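Local coordinates for switch-activating protein 1 (Schizosaccharomyces pombe, PDB 5JDK), which binds specific DNA sequences for mating-type switching and, at a replication fork barrier in the ribosomal DNA, blocks replication forks, at residues I85-L96 against E109-K120. Numbering follows the deposited sequence.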
loop_
_atom_site.group_PDB
_atom_site.type_symbol
_atom_site.label_atom_id
_atom_site.label_comp_id
_atom_site.label_asym_id
_atom_site.label_seq_id
_atom_site.Cartn_x
_atom_site.Cartn_y
_atom_site.Cartn_z
ATOM N N ILE A 85 2.646 5.603 -0.508
ATOM C CA ILE A 85 1.605 4.599 -0.302
ATOM C C ILE A 85 0.247 5.269 -0.089
ATOM O O ILE A 85 -0.775 4.826 -0.625
ATOM C CB ILE A 85 1.991 3.661 0.859
ATOM C CG1 ILE A 85 3.309 2.951 0.545
ATOM C CG2 ILE A 85 0.883 2.642 1.128
ATOM C CD1 ILE A 85 3.967 2.342 1.744
ATOM N N ILE A 86 0.215 6.347 0.701
ATOM C CA ILE A 86 -1.015 7.115 0.893
ATOM C C ILE A 86 -1.588 7.542 -0.444
ATOM O O ILE A 86 -2.795 7.417 -0.694
ATOM C CB ILE A 86 -0.766 8.319 1.815
ATOM C CG1 ILE A 86 -0.577 7.809 3.244
ATOM C CG2 ILE A 86 -1.906 9.325 1.747
ATOM C CD1 ILE A 86 -0.090 8.858 4.229
ATOM N N SER A 87 -0.732 8.071 -1.317
ATOM C CA SER A 87 -1.190 8.526 -2.622
ATOM C C SER A 87 -1.683 7.371 -3.487
ATOM O O SER A 87 -2.726 7.488 -4.144
ATOM C CB SER A 87 -0.075 9.286 -3.331
ATOM O OG SER A 87 -0.549 9.768 -4.573
ATOM N N ILE A 88 -0.953 6.252 -3.507
ATOM C CA ILE A 88 -1.414 5.082 -4.246
ATOM C C ILE A 88 -2.811 4.680 -3.783
ATOM O O ILE A 88 -3.685 4.346 -4.598
ATOM C CB ILE A 88 -0.395 3.934 -4.097
ATOM C CG1 ILE A 88 0.869 4.233 -4.914
ATOM C CG2 ILE A 88 -1.002 2.582 -4.499
ATOM C CD1 ILE A 88 2.054 3.390 -4.541
ATOM N N MET A 89 -3.028 4.651 -2.470
ATOM C CA MET A 89 -4.326 4.229 -1.952
ATOM C C MET A 89 -5.426 5.251 -2.230
ATOM O O MET A 89 -6.582 4.865 -2.455
ATOM C CB MET A 89 -4.212 3.919 -0.463
ATOM C CG MET A 89 -3.290 2.744 -0.147
ATOM S SD MET A 89 -3.742 1.185 -0.949
ATOM C CE MET A 89 -5.254 0.782 -0.075
ATOM N N ARG A 90 -5.100 6.542 -2.217
ATOM C CA ARG A 90 -6.088 7.550 -2.569
ATOM C C ARG A 90 -6.494 7.412 -4.028
ATOM O O ARG A 90 -7.691 7.453 -4.363
ATOM C CB ARG A 90 -5.532 8.942 -2.293
ATOM C CG ARG A 90 -6.565 10.006 -2.547
ATOM C CD ARG A 90 -6.126 11.353 -2.037
ATOM N NE ARG A 90 -7.085 12.395 -2.400
ATOM C CZ ARG A 90 -8.144 12.740 -1.671
ATOM N NH1 ARG A 90 -8.407 12.117 -0.531
ATOM N NH2 ARG A 90 -8.952 13.700 -2.098
ATOM N N VAL A 91 -5.509 7.219 -4.909
ATOM C CA VAL A 91 -5.814 6.994 -6.314
ATOM C C VAL A 91 -6.624 5.718 -6.478
ATOM O O VAL A 91 -7.561 5.673 -7.278
ATOM C CB VAL A 91 -4.526 6.998 -7.154
ATOM C CG1 VAL A 91 -4.801 6.508 -8.568
ATOM C CG2 VAL A 91 -3.934 8.401 -7.165
ATOM N N TYR A 92 -6.316 4.684 -5.696
ATOM C CA TYR A 92 -7.104 3.459 -5.743
ATOM C C TYR A 92 -8.570 3.725 -5.420
ATOM O O TYR A 92 -9.469 3.234 -6.116
ATOM C CB TYR A 92 -6.514 2.425 -4.792
ATOM C CG TYR A 92 -7.328 1.146 -4.714
ATOM C CD1 TYR A 92 -7.845 0.690 -3.510
ATOM C CD2 TYR A 92 -7.561 0.389 -5.848
ATOM C CE1 TYR A 92 -8.574 -0.496 -3.444
ATOM C CE2 TYR A 92 -8.300 -0.783 -5.799
ATOM C CZ TYR A 92 -8.799 -1.219 -4.593
ATOM O OH TYR A 92 -9.529 -2.387 -4.517
ATOM N N GLU A 93 -8.840 4.497 -4.364
ATOM C CA GLU A 93 -10.232 4.799 -4.042
ATOM C C GLU A 93 -10.903 5.579 -5.163
ATOM O O GLU A 93 -12.089 5.378 -5.450
ATOM C CB GLU A 93 -10.328 5.518 -2.700
ATOM C CG GLU A 93 -9.948 4.633 -1.507
ATOM C CD GLU A 93 -10.931 3.506 -1.243
ATOM O OE1 GLU A 93 -12.118 3.644 -1.611
ATOM O OE2 GLU A 93 -10.527 2.495 -0.647
ATOM N N GLN A 94 -10.162 6.464 -5.821
ATOM C CA GLN A 94 -10.721 7.165 -6.977
ATOM C C GLN A 94 -11.023 6.202 -8.122
ATOM O O GLN A 94 -12.076 6.303 -8.778
ATOM C CB GLN A 94 -9.769 8.278 -7.401
ATOM C CG GLN A 94 -9.692 9.353 -6.320
ATOM C CD GLN A 94 -8.616 10.388 -6.544
ATOM O OE1 GLN A 94 -7.857 10.328 -7.514
ATOM N NE2 GLN A 94 -8.548 11.356 -5.633
ATOM N N ARG A 95 -10.118 5.255 -8.370
ATOM C CA ARG A 95 -10.362 4.244 -9.387
ATOM C C ARG A 95 -11.601 3.429 -9.054
ATOM O O ARG A 95 -12.418 3.149 -9.934
ATOM C CB ARG A 95 -9.134 3.344 -9.549
ATOM C CG ARG A 95 -7.961 4.072 -10.194
ATOM C CD ARG A 95 -6.683 3.234 -10.254
ATOM N NE ARG A 95 -6.933 1.923 -10.840
ATOM C CZ ARG A 95 -7.172 1.713 -12.126
ATOM N NH1 ARG A 95 -7.112 2.708 -13.007
ATOM N NH2 ARG A 95 -7.469 0.492 -12.534
ATOM N N LEU A 96 -11.786 3.053 -7.789
ATOM C CA LEU A 96 -12.986 2.306 -7.422
ATOM C C LEU A 96 -14.229 3.136 -7.687
ATOM O O LEU A 96 -15.239 2.624 -8.192
ATOM C CB LEU A 96 -12.939 1.907 -5.947
ATOM C CG LEU A 96 -11.928 0.836 -5.553
ATOM C CD1 LEU A 96 -12.018 0.577 -4.061
ATOM C CD2 LEU A 96 -12.159 -0.444 -6.317
ATOM N N GLU A 109 -2.735 -2.665 -14.285
ATOM C CA GLU A 109 -3.684 -1.980 -13.428
ATOM C C GLU A 109 -4.435 -2.979 -12.562
ATOM O O GLU A 109 -4.703 -2.710 -11.385
ATOM C CB GLU A 109 -4.603 -1.065 -14.232
ATOM C CG GLU A 109 -5.801 -1.708 -14.853
ATOM C CD GLU A 109 -6.473 -0.756 -15.815
ATOM O OE1 GLU A 109 -6.179 -0.843 -17.016
ATOM O OE2 GLU A 109 -7.269 0.099 -15.374
ATOM N N ASP A 110 -4.724 -4.164 -13.103
ATOM C CA ASP A 110 -5.364 -5.184 -12.285
ATOM C C ASP A 110 -4.474 -5.607 -11.115
ATOM O O ASP A 110 -4.967 -5.804 -9.991
ATOM C CB ASP A 110 -5.725 -6.397 -13.138
ATOM C CG ASP A 110 -6.927 -6.162 -14.071
ATOM O OD1 ASP A 110 -7.563 -5.090 -14.040
ATOM O OD2 ASP A 110 -7.225 -7.110 -14.840
ATOM N N GLU A 111 -3.166 -5.776 -11.356
ATOM C CA GLU A 111 -2.275 -6.172 -10.266
ATOM C C GLU A 111 -2.205 -5.089 -9.204
ATOM O O GLU A 111 -2.302 -5.373 -8.000
ATOM C CB GLU A 111 -0.861 -6.507 -10.750
ATOM C CG GLU A 111 -0.024 -6.953 -9.543
ATOM C CD GLU A 111 1.380 -7.399 -9.846
ATOM O OE1 GLU A 111 1.863 -7.207 -10.977
ATOM O OE2 GLU A 111 2.002 -7.946 -8.906
ATOM N N LEU A 112 -2.019 -3.833 -9.613
ATOM C CA LEU A 112 -1.934 -2.787 -8.601
ATOM C C LEU A 112 -3.239 -2.686 -7.819
ATOM O O LEU A 112 -3.228 -2.548 -6.591
ATOM C CB LEU A 112 -1.535 -1.445 -9.218
ATOM C CG LEU A 112 -1.245 -0.331 -8.202
ATOM C CD1 LEU A 112 -0.240 -0.725 -7.164
ATOM C CD2 LEU A 112 -0.761 0.918 -8.922
ATOM N N ASP A 113 -4.372 -2.772 -8.507
ATOM C CA ASP A 113 -5.646 -2.722 -7.807
ATOM C C ASP A 113 -5.769 -3.874 -6.811
ATOM O O ASP A 113 -6.300 -3.688 -5.707
ATOM C CB ASP A 113 -6.803 -2.771 -8.809
ATOM C CG ASP A 113 -7.030 -1.456 -9.555
ATOM O OD1 ASP A 113 -6.441 -0.412 -9.196
ATOM O OD2 ASP A 113 -7.846 -1.486 -10.502
ATOM N N GLN A 114 -5.331 -5.082 -7.197
ATOM C CA GLN A 114 -5.436 -6.227 -6.293
ATOM C C GLN A 114 -4.559 -6.039 -5.064
ATOM O O GLN A 114 -4.975 -6.345 -3.932
ATOM C CB GLN A 114 -5.063 -7.513 -7.029
ATOM C CG GLN A 114 -5.259 -8.776 -6.202
ATOM C CD GLN A 114 -4.165 -9.002 -5.167
ATOM O OE1 GLN A 114 -4.451 -9.272 -3.999
ATOM N NE2 GLN A 114 -2.910 -8.898 -5.594
ATOM N N LEU A 115 -3.344 -5.533 -5.262
ATOM C CA LEU A 115 -2.473 -5.241 -4.131
ATOM C C LEU A 115 -3.098 -4.200 -3.214
ATOM O O LEU A 115 -3.052 -4.336 -1.985
ATOM C CB LEU A 115 -1.113 -4.772 -4.644
ATOM C CG LEU A 115 -0.294 -5.843 -5.351
ATOM C CD1 LEU A 115 0.832 -5.209 -6.146
ATOM C CD2 LEU A 115 0.274 -6.836 -4.347
ATOM N N CYS A 116 -3.682 -3.158 -3.797
ATOM C CA CYS A 116 -4.343 -2.141 -3.002
ATOM C C CYS A 116 -5.528 -2.716 -2.230
ATOM O O CYS A 116 -5.742 -2.368 -1.066
ATOM C CB CYS A 116 -4.787 -0.991 -3.899
ATOM S SG CYS A 116 -3.422 -0.022 -4.577
ATOM N N ASP A 117 -6.320 -3.582 -2.856
ATOM C CA ASP A 117 -7.427 -4.214 -2.146
ATOM C C ASP A 117 -6.918 -4.982 -0.930
ATOM O O ASP A 117 -7.502 -4.907 0.164
ATOM C CB ASP A 117 -8.154 -5.161 -3.102
ATOM C CG ASP A 117 -9.236 -5.952 -2.412
ATOM O OD1 ASP A 117 -10.278 -5.364 -2.070
ATOM O OD2 ASP A 117 -9.034 -7.162 -2.190
ATOM N N GLU A 118 -5.817 -5.717 -1.100
ATOM C CA GLU A 118 -5.288 -6.514 0.001
ATOM C C GLU A 118 -4.745 -5.621 1.116
ATOM O O GLU A 118 -4.934 -5.903 2.309
ATOM C CB GLU A 118 -4.230 -7.469 -0.549
ATOM C CG GLU A 118 -3.752 -8.476 0.453
ATOM C CD GLU A 118 -2.973 -9.639 -0.136
ATOM O OE1 GLU A 118 -2.979 -9.812 -1.360
ATOM O OE2 GLU A 118 -2.376 -10.381 0.659
ATOM N N TRP A 119 -4.091 -4.520 0.754
ATOM C CA TRP A 119 -3.588 -3.596 1.765
ATOM C C TRP A 119 -4.725 -2.886 2.491
ATOM O O TRP A 119 -4.704 -2.762 3.728
ATOM C CB TRP A 119 -2.629 -2.590 1.126
ATOM C CG TRP A 119 -1.947 -1.710 2.122
ATOM C CD1 TRP A 119 -1.907 -0.350 2.123
ATOM C CD2 TRP A 119 -1.196 -2.134 3.278
ATOM N NE1 TRP A 119 -1.172 0.102 3.194
ATOM C CE2 TRP A 119 -0.731 -0.974 3.918
ATOM C CE3 TRP A 119 -0.862 -3.377 3.822
ATOM C CZ2 TRP A 119 0.036 -1.018 5.085
ATOM C CZ3 TRP A 119 -0.098 -3.417 4.978
ATOM C CH2 TRP A 119 0.347 -2.247 5.589
ATOM N N LYS A 120 -5.734 -2.434 1.742
ATOM C CA LYS A 120 -6.925 -1.851 2.342
ATOM C C LYS A 120 -7.535 -2.793 3.373
ATOM O O LYS A 120 -7.949 -2.364 4.466
ATOM C CB LYS A 120 -7.914 -1.551 1.212
ATOM C CG LYS A 120 -9.279 -1.089 1.654
ATOM C CD LYS A 120 -10.107 -0.670 0.452
ATOM C CE LYS A 120 -11.524 -0.321 0.827
ATOM N NZ LYS A 120 -12.241 0.335 -0.303
HETATM O O HOH W 1 -11.188 -2.775 -2.514
HETATM O O HOH W 2 -14.355 2.238 -0.670
#
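Met89 and Tyr92 of helix 85-96 pack against Cys116 and Asp113 of helix 109-120 where the two axes, 10.2 Å apart, cross at -106°. Tyr92 is the central knob, set among Asp113, Cys116, Asp117 and Lys120. With CG anti to the backbone N (chi1 176°), its ring reaches across the gap and takes Cys116 CB over one face in a CH-pi contact, 3.5 Å from the centroid; Leu96 CG lies over the opposite face. Tyr92 OH ends beside Asp117, and a water joins this hydroxyl to Asp117 OD1. Cys116 SG meets Ile88 CG2 at 3.6 Å. Met89, bent at chi2 and chi3, curls its methyl toward the Cys116 carbonyl and sets SD at the edge of the Trp119 indole, 3.9 Å from CD1, a Met-aromatic contact.

Salt bridges flank this apolar centre. Arg95 grips Asp113 side-on, NE to OD1 and NH2 to OD2, both 2.9 Å and nearly straight. NH2 also reaches the anti lone pair of Glu109 OE2 at 2.9 Å, so three near-in-plane bonds fix the guanidinium's rotation. On the other side of the Tyr92 ring, the extended Lys120 gives NZ to the syn lone pair of Glu93 OE2 (2.8 Å), and a water bridges NZ to Glu93 OE1.

The contact joins the last two helices of this N-terminal DNA-binding domain, 78-98 and 107-131. At its Ile85-Trp119 end, both residues touch Val44 of helix 34-46 and Tyr60 of helix 56-71, so all four helices meet at this end of the crossing.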